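Local coordinates for protein class D beta-lactamase (PDB 4IED) that probably hydrolyses beta-lactam antibiotics such as penicillins, opening the lactam ring to give substituted beta-amino acids, at residues I192-T197 against V212-T217; T30-D35 against S153-V158. All coordinates share one frame; numbering follows the deposited sequence.

Contact 1 of 2, residues I192-T197 against V212-T217; sequences ILHGKT and VGWIET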
ATOM      1  N   ILE A 192      -4.863   9.997  12.786  1.00  6.66           N
ATOM      2  CA  ILE A 192      -3.583   9.312  12.502  1.00  6.39           C
ATOM      3  C   ILE A 192      -3.718   8.692  11.081  1.00  6.01           C
ATOM      4  O   ILE A 192      -4.669   7.961  10.766  1.00  5.93           O
ATOM      5  CB  ILE A 192      -3.265   8.243  13.575  1.00  6.50           C
ATOM      6  CG1 ILE A 192      -1.890   7.695  13.286  1.00  6.30           C
ATOM      7  CG2 ILE A 192      -4.275   7.209  13.723  1.00  6.50           C
ATOM      8  CD1 ILE A 192      -1.390   6.861  14.425  1.00  6.52           C
ATOM      9  N   LEU A 193      -2.748   9.071  10.249  1.00  5.83           N
ATOM     10  CA  LEU A 193      -2.629   8.647   8.857  1.00  5.54           C
ATOM     11  C   LEU A 193      -1.593   7.525   8.810  1.00  5.36           C
ATOM     12  O   LEU A 193      -0.479   7.693   9.278  1.00  5.43           O
ATOM     13  CB  LEU A 193      -2.153   9.798   8.038  1.00  5.55           C
ATOM     14  CG  LEU A 193      -1.709   9.529   6.600  1.00  5.33           C
ATOM     15  CD1 LEU A 193      -2.828   8.978   5.734  1.00  5.21           C
ATOM     16  CD2 LEU A 193      -1.023  10.738   5.950  1.00  5.44           C
ATOM     17  N   HIS A 194      -2.031   6.387   8.268  1.00  5.18           N
ATOM     18  CA  HIS A 194      -1.204   5.243   7.894  1.00  5.02           C
ATOM     19  C   HIS A 194      -1.239   5.078   6.362  1.00  4.83           C
ATOM     20  O   HIS A 194      -2.214   5.378   5.677  1.00  4.82           O
ATOM     21  CB  HIS A 194      -1.803   3.996   8.444  1.00  5.06           C
ATOM     22  CG  HIS A 194      -1.852   3.921   9.945  1.00  5.30           C
ATOM     23  ND1 HIS A 194      -2.779   4.522  10.769  1.00  5.53           N
ATOM     24  CD2 HIS A 194      -1.113   3.111  10.728  1.00  5.41           C
ATOM     25  CE1 HIS A 194      -2.516   4.153  12.024  1.00  5.77           C
ATOM     26  NE2 HIS A 194      -1.559   3.245  12.002  1.00  5.70           N
ATOM     27  N   GLY A 195      -0.110   4.640   5.809  1.00  4.74           N
ATOM     28  CA  GLY A 195      -0.137   4.329   4.355  1.00  4.61           C
ATOM     29  C   GLY A 195       1.185   3.894   3.802  1.00  4.58           C
ATOM     30  O   GLY A 195       2.156   3.661   4.566  1.00  4.65           O
ATOM     31  N   LYS A 196       1.139   3.586   2.484  1.00  4.52           N
ATOM     32  CA  LYS A 196       2.307   3.124   1.742  1.00  4.54           C
ATOM     33  C   LYS A 196       2.191   3.622   0.300  1.00  4.57           C
ATOM     34  O   LYS A 196       1.155   3.474  -0.320  1.00  4.55           O
ATOM     35  CB  LYS A 196       2.396   1.609   1.765  1.00  4.53           C
ATOM     36  CG  LYS A 196       3.570   1.008   1.030  1.00  4.60           C
ATOM     37  CD  LYS A 196       4.882   1.203   1.761  1.00  4.71           C
ATOM     38  CE  LYS A 196       6.124   0.808   1.009  1.00  4.85           C
ATOM     39  NZ  LYS A 196       6.564   1.799   0.054  1.00  4.92           N
ATOM     40  N   THR A 197       3.324   4.118  -0.190  1.00  4.67           N
ATOM     41  CA  THR A 197       3.435   4.571  -1.600  1.00  4.79           C
ATOM     42  C   THR A 197       4.023   3.448  -2.437  1.00  4.84           C
ATOM     43  O   THR A 197       4.676   2.488  -1.961  1.00  4.83           O
ATOM     44  CB  THR A 197       4.328   5.787  -1.697  1.00  4.95           C
ATOM     45  OG1 THR A 197       5.565   5.492  -0.988  1.00  5.00           O
ATOM     46  CG2 THR A 197       3.697   7.021  -1.117  1.00  4.97           C
ATOM     47  N   VAL A 212      -1.800   4.217  -0.825  1.00  4.63           N
ATOM     48  CA  VAL A 212      -2.921   3.511  -0.143  1.00  4.62           C
ATOM     49  C   VAL A 212      -2.719   3.590   1.355  1.00  4.58           C
ATOM     50  O   VAL A 212      -1.626   3.677   1.827  1.00  4.53           O
ATOM     51  CB  VAL A 212      -3.113   2.047  -0.617  1.00  4.62           C
ATOM     52  CG1 VAL A 212      -3.066   1.962  -2.165  1.00  4.72           C
ATOM     53  CG2 VAL A 212      -2.095   1.135  -0.026  1.00  4.55           C
ATOM     54  N   GLY A 213      -3.858   3.542   2.068  1.00  4.65           N
ATOM     55  CA  GLY A 213      -3.739   3.616   3.546  1.00  4.68           C
ATOM     56  C   GLY A 213      -5.100   3.827   4.184  1.00  4.84           C
ATOM     57  O   GLY A 213      -6.140   3.514   3.645  1.00  4.92           O
ATOM     58  N   TRP A 214      -5.050   4.416   5.352  1.00  4.94           N
ATOM     59  CA  TRP A 214      -6.222   4.833   6.052  1.00  5.15           C
ATOM     60  C   TRP A 214      -5.896   5.922   7.071  1.00  5.29           C
ATOM     61  O   TRP A 214      -4.763   6.133   7.451  1.00  5.23           O
ATOM     62  CB  TRP A 214      -6.917   3.651   6.795  1.00  5.27           C
ATOM     63  CG  TRP A 214      -6.111   3.133   7.986  1.00  5.30           C
ATOM     64  CD1 TRP A 214      -6.332   3.446   9.307  1.00  5.54           C
ATOM     65  CD2 TRP A 214      -5.108   2.095   7.962  1.00  5.17           C
ATOM     66  NE1 TRP A 214      -5.467   2.707  10.077  1.00  5.56           N
ATOM     67  CE2 TRP A 214      -4.653   1.928   9.290  1.00  5.34           C
ATOM     68  CE3 TRP A 214      -4.450   1.431   6.957  1.00  4.99           C
ATOM     69  CZ2 TRP A 214      -3.656   1.014   9.613  1.00  5.32           C
ATOM     70  CZ3 TRP A 214      -3.485   0.525   7.272  1.00  4.97           C
ATOM     71  CH2 TRP A 214      -3.026   0.364   8.566  1.00  5.12           C
ATOM     72  N   ILE A 215      -6.978   6.573   7.533  1.00  5.53           N
ATOM     73  CA  ILE A 215      -6.927   7.648   8.547  1.00  5.77           C
ATOM     74  C   ILE A 215      -7.970   7.250   9.590  1.00  6.05           C
ATOM     75  O   ILE A 215      -9.154   7.091   9.299  1.00  6.18           O
ATOM     76  CB  ILE A 215      -7.236   9.046   8.019  1.00  5.90           C
ATOM     77  CG1 ILE A 215      -6.219   9.439   7.008  1.00  5.70           C
ATOM     78  CG2 ILE A 215      -7.156  10.055   9.160  1.00  6.21           C
ATOM     79  CD1 ILE A 215      -6.495  10.766   6.348  1.00  5.87           C
ATOM     80  N   GLU A 216      -7.480   7.126  10.840  1.00  6.45           N
ATOM     81  CA  GLU A 216      -8.370   6.886  11.997  1.00  7.25           C
ATOM     82  C   GLU A 216      -8.537   8.203  12.744  1.00  7.37           C
ATOM     83  O   GLU A 216      -7.535   8.871  13.099  1.00  7.07           O
ATOM     84  CB  GLU A 216      -7.872   5.759  12.908  1.00  8.44           C
ATOM     85  CG  GLU A 216      -8.897   5.518  14.003  1.00 10.31           C
ATOM     86  CD  GLU A 216      -8.902   4.135  14.639  1.00 12.57           C
ATOM     87  OE1 GLU A 216      -9.791   3.891  15.494  1.00 14.70           O
ATOM     88  OE2 GLU A 216      -8.119   3.237  14.325  1.00 14.78           O
ATOM     89  N   THR A 217      -9.767   8.532  13.054  1.00  7.49           N
ATOM     90  CA  THR A 217     -10.134   9.679  13.877  1.00  8.00           C
ATOM     91  C   THR A 217     -10.800   9.183  15.155  1.00  9.05           C
ATOM     92  O   THR A 217     -10.767   7.991  15.385  1.00  9.44           O
ATOM     93  CB  THR A 217     -11.030  10.599  13.105  1.00  7.91           C
ATOM     94  OG1 THR A 217     -12.286   9.932  12.863  1.00  7.91           O
ATOM     95  CG2 THR A 217     -10.432  11.016  11.748  1.00  7.49           C
TER
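I192 pairs with E216 through two backbone hydrogen bonds, N to O each way, and its CG2 methyl lies 4.0 Å from E216 CB. This starts an antiparallel ladder at 179° between strand axes. L193 sits in a non-hydrogen-bonded pair with I215, and its CD1 meets I215 CG1 at 3.7 Å; both are branched apolar residues suited to a buried face, where L193 also touches F224 and I215 touches V252. H194 turns to the other face and stacks on W214. The imidazole lies offset and nearly parallel over the five-membered ring of the indole (planes at 13°, centroids 4.3 Å apart). In a CH-pi contact, H194 CB stands over the six-membered ring of W214, 3.6 Å from its centroid. With W214 CG between its own N and carbonyl carbon (chi1 69°), the indole reaches across to the neighbouring strand. H194 ND1 and W214 NE1 are 3.3 Å apart, but with the rings face to face the angle is poor for a hydrogen bond. The strands form a beta hairpin in the central antiparallel sheet of the serine beta-lactamase/transpeptidase fold, and K196 begins the K-T-G motif. Before it, G195 faces G213, CA atoms 3.8 Å apart; glycine fits because H194 O and G195 CA occupy the place of a CB at G213, and V212 O that at G195. K196 and V212 exchange backbone hydrogen bonds, while K196 NZ bonds T197 O and S106 OG.

Contact 2 of 2, residues T30-D35 against S153-V158; sequences TFVVYD and SAMEQV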
ATOM      1  N   THR A  30      -7.569   7.173 -10.521  1.00  6.97           N
ATOM      2  CA  THR A  30      -8.736   6.877  -9.785  1.00  6.95           C
ATOM      3  C   THR A  30      -8.447   7.109  -8.288  1.00  6.63           C
ATOM      4  O   THR A  30      -7.283   7.053  -7.834  1.00  6.36           O
ATOM      5  CB  THR A  30      -9.114   5.366  -9.971  1.00  6.90           C
ATOM      6  OG1 THR A  30     -10.382   5.107  -9.308  1.00  6.99           O
ATOM      7  CG2 THR A  30      -8.038   4.367  -9.437  1.00  6.52           C
ATOM      8  N   PHE A  31      -9.527   7.314  -7.512  1.00  6.72           N
ATOM      9  CA  PHE A  31      -9.378   7.515  -6.075  1.00  6.49           C
ATOM     10  C   PHE A  31     -10.650   6.997  -5.400  1.00  6.61           C
ATOM     11  O   PHE A  31     -11.752   7.277  -5.829  1.00  6.95           O
ATOM     12  CB  PHE A  31      -9.211   9.021  -5.882  1.00  6.65           C
ATOM     13  CG  PHE A  31      -8.867   9.527  -4.442  1.00  6.50           C
ATOM     14  CD1 PHE A  31      -8.461   8.719  -3.432  1.00  6.21           C
ATOM     15  CD2 PHE A  31      -9.049  10.905  -4.164  1.00  6.76           C
ATOM     16  CE1 PHE A  31      -8.159   9.259  -2.198  1.00  6.15           C
ATOM     17  CE2 PHE A  31      -8.811  11.430  -2.882  1.00  6.72           C
ATOM     18  CZ  PHE A  31      -8.385  10.574  -1.966  1.00  6.42           C
ATOM     19  N   VAL A  32     -10.473   6.137  -4.395  1.00  6.36           N
ATOM     20  CA  VAL A  32     -11.558   5.612  -3.588  1.00  6.50           C
ATOM     21  C   VAL A  32     -11.279   5.877  -2.151  1.00  6.36           C
ATOM     22  O   VAL A  32     -10.206   5.607  -1.688  1.00  6.06           O
ATOM     23  CB  VAL A  32     -11.660   4.075  -3.801  1.00  6.56           C
ATOM     24  CG1 VAL A  32     -12.810   3.497  -3.035  1.00  6.86           C
ATOM     25  CG2 VAL A  32     -11.817   3.799  -5.281  1.00  6.81           C
ATOM     26  N   VAL A  33     -12.313   6.359  -1.471  1.00  6.64           N
ATOM     27  CA  VAL A  33     -12.295   6.497  -0.028  1.00  6.62           C
ATOM     28  C   VAL A  33     -13.530   5.779   0.530  1.00  6.90           C
ATOM     29  O   VAL A  33     -14.631   6.053   0.108  1.00  7.27           O
ATOM     30  CB  VAL A  33     -12.257   7.939   0.451  1.00  6.78           C
ATOM     31  CG1 VAL A  33     -12.403   8.009   2.003  1.00  6.87           C
ATOM     32  CG2 VAL A  33     -11.019   8.673  -0.076  1.00  6.58           C
ATOM     33  N   TYR A  34     -13.317   4.888   1.515  1.00  6.78           N
ATOM     34  CA  TYR A  34     -14.400   4.186   2.250  1.00  7.10           C
ATOM     35  C   TYR A  34     -14.503   4.838   3.610  1.00  7.26           C
ATOM     36  O   TYR A  34     -13.502   4.887   4.361  1.00  7.01           O
ATOM     37  CB  TYR A  34     -14.179   2.704   2.378  1.00  6.97           C
ATOM     38  CG  TYR A  34     -15.247   1.969   3.202  1.00  7.36           C
ATOM     39  CD1 TYR A  34     -16.537   1.865   2.731  1.00  7.80           C
ATOM     40  CD2 TYR A  34     -14.964   1.458   4.479  1.00  7.36           C
ATOM     41  CE1 TYR A  34     -17.523   1.242   3.494  1.00  8.35           C
ATOM     42  CE2 TYR A  34     -15.907   0.816   5.219  1.00  7.93           C
ATOM     43  CZ  TYR A  34     -17.161   0.660   4.713  1.00  8.42           C
ATOM     44  OH  TYR A  34     -18.171   0.068   5.436  1.00  9.53           O
ATOM     45  N   ASP A  35     -15.703   5.335   3.905  1.00  7.73           N
ATOM     46  CA  ASP A  35     -16.061   5.908   5.214  1.00  8.04           C
ATOM     47  C   ASP A  35     -16.781   4.864   6.030  1.00  8.32           C
ATOM     48  O   ASP A  35     -17.907   4.520   5.692  1.00  8.70           O
ATOM     49  CB  ASP A  35     -16.937   7.140   4.892  1.00  8.45           C
ATOM     50  CG  ASP A  35     -17.530   7.847   6.120  1.00  8.91           C
ATOM     51  OD1 ASP A  35     -17.735   7.171   7.204  1.00  9.07           O
ATOM     52  OD2 ASP A  35     -17.946   9.016   5.966  1.00  9.21           O
ATOM     53  N   SER A 153      -6.983  -3.950  -7.625  1.00  5.30           N
ATOM     54  CA  SER A 153      -7.618  -2.682  -7.894  1.00  5.51           C
ATOM     55  C   SER A 153      -7.648  -1.753  -6.700  1.00  5.41           C
ATOM     56  O   SER A 153      -7.445  -2.184  -5.591  1.00  5.21           O
ATOM     57  CB  SER A 153      -9.031  -2.894  -8.450  1.00  5.88           C
ATOM     58  OG  SER A 153      -9.879  -3.333  -7.370  1.00  5.89           O
ATOM     59  N   ALA A 154      -7.902  -0.466  -6.963  1.00  5.63           N
ATOM     60  CA  ALA A 154      -8.021   0.506  -5.858  1.00  5.64           C
ATOM     61  C   ALA A 154      -9.146   0.036  -4.926  1.00  5.71           C
ATOM     62  O   ALA A 154      -9.004   0.131  -3.737  1.00  5.61           O
ATOM     63  CB  ALA A 154      -8.246   1.949  -6.405  1.00  5.99           C
ATOM     64  N   MET A 155     -10.259  -0.422  -5.493  1.00  5.97           N
ATOM     65  CA  MET A 155     -11.410  -0.844  -4.667  1.00  6.50           C
ATOM     66  C   MET A 155     -10.986  -2.047  -3.796  1.00  6.00           C
ATOM     67  O   MET A 155     -11.354  -2.115  -2.603  1.00  6.20           O
ATOM     68  CB  MET A 155     -12.622  -1.254  -5.536  1.00  7.51           C
ATOM     69  CG  MET A 155     -13.901  -1.304  -4.781  1.00  8.84           C
ATOM     70  SD  MET A 155     -14.532   0.327  -4.400  1.00 11.31           S
ATOM     71  CE  MET A 155     -15.007   0.968  -5.885  1.00 11.85           C
ATOM     72  N   GLU A 156     -10.240  -2.995  -4.314  1.00  5.68           N
ATOM     73  CA  GLU A 156      -9.794  -4.142  -3.606  1.00  5.47           C
ATOM     74  C   GLU A 156      -8.855  -3.728  -2.518  1.00  5.21           C
ATOM     75  O   GLU A 156      -8.912  -4.315  -1.411  1.00  5.20           O
ATOM     76  CB  GLU A 156      -9.126  -5.114  -4.643  1.00  5.47           C
ATOM     77  CG  GLU A 156     -10.133  -5.945  -5.413  1.00  6.23           C
ATOM     78  CD  GLU A 156      -9.547  -6.708  -6.531  1.00  6.52           C
ATOM     79  OE1 GLU A 156      -8.449  -6.491  -7.052  1.00  6.26           O
ATOM     80  OE2 GLU A 156     -10.353  -7.620  -6.995  1.00  9.05           O
ATOM     81  N   GLN A 157      -7.936  -2.811  -2.779  1.00  5.07           N
ATOM     82  CA  GLN A 157      -6.991  -2.330  -1.743  1.00  4.90           C
ATOM     83  C   GLN A 157      -7.814  -1.734  -0.587  1.00  5.09           C
ATOM     84  O   GLN A 157      -7.526  -2.027   0.598  1.00  5.05           O
ATOM     85  CB  GLN A 157      -6.068  -1.285  -2.275  1.00  4.85           C
ATOM     86  CG  GLN A 157      -5.088  -1.768  -3.351  1.00  4.72           C
ATOM     87  CD  GLN A 157      -3.658  -1.806  -2.935  1.00  4.56           C
ATOM     88  OE1 GLN A 157      -2.698  -1.560  -3.821  1.00  4.56           O
ATOM     89  NE2 GLN A 157      -3.381  -2.086  -1.737  1.00  4.48           N
ATOM     90  N   VAL A 158      -8.786  -0.886  -0.856  1.00  5.36           N
ATOM     91  CA  VAL A 158      -9.597  -0.234   0.176  1.00  5.64           C
ATOM     92  C   VAL A 158     -10.289  -1.270   1.028  1.00  5.81           C
ATOM     93  O   VAL A 158     -10.369  -1.120   2.250  1.00  5.85           O
ATOM     94  CB  VAL A 158     -10.557   0.770  -0.492  1.00  6.00           C
ATOM     95  CG1 VAL A 158     -11.595   1.246   0.555  1.00  6.38           C
ATOM     96  CG2 VAL A 158      -9.786   1.944  -1.031  1.00  6.05           C
TER
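V158 CG1 presses to 3.5 Å from Y34 CB, close for two aliphatic carbons, while V158 CG2 lies 3.7 Å from V32 O. The same CG2 also meets V32 CG1 at 3.9 Å. V32 is the middle of the contact, its beta-branched side chain pointing at the helix. With CG1 anti to the backbone N (chi1 -177°), that methyl also touches M155 SD, whose chain bends at chi2 and chi3 and crosses V32 at about a right angle. A154, whose side chain is a single methyl, brings its CB to 3.9 Å from T30 CG2 and 4.2 Å from V32 CG2. T30 thus offers the helix its methyl, while its hydroxyl OG1 hydrogen-bonds two carbonyl oxygens, Y44 O and N45 O. Y34 contributes its CB, its ring leading away so that OH hydrogen-bonds D39 OD1. S153 OG accepts from E156 N and E156 OE1 from S153 N, a capping box; this first turn, 154-158, runs at 25° to strand segment 30-35. Helix 154-165 lies on one side of the antiparallel sheet, A154 and V158 also touching A225 of strand 221-229. F31 and V33 face the other way onto helix 238-249, in the alpha/beta/alpha layering of this fold.

Contacts 1 and 2 both involve the same antiparallel sheet, their centres about 12 Å apart, and helix 154-165 spans both. They touch where V212 CG2 packs 3.9 Å from Q157 NE2; farther along the helix, L161 meets V212 and W214. The active site lies beside this junction: K196 of contact 1 packs on S57, probably the nucleophile of the family's S-x-x-K motif, which ends at the carboxylated K60, and Q157 of contact 2 bonds S58 through OE1. At the other end of the strands, N220 gives D35 a hydrogen bond and T217 a weak one. The side chain of E216 is about 4 Å from a bound magnesium ion. D35 and N38 form a magnesium site seen crystallographically in this protein, though without an ion in this chain.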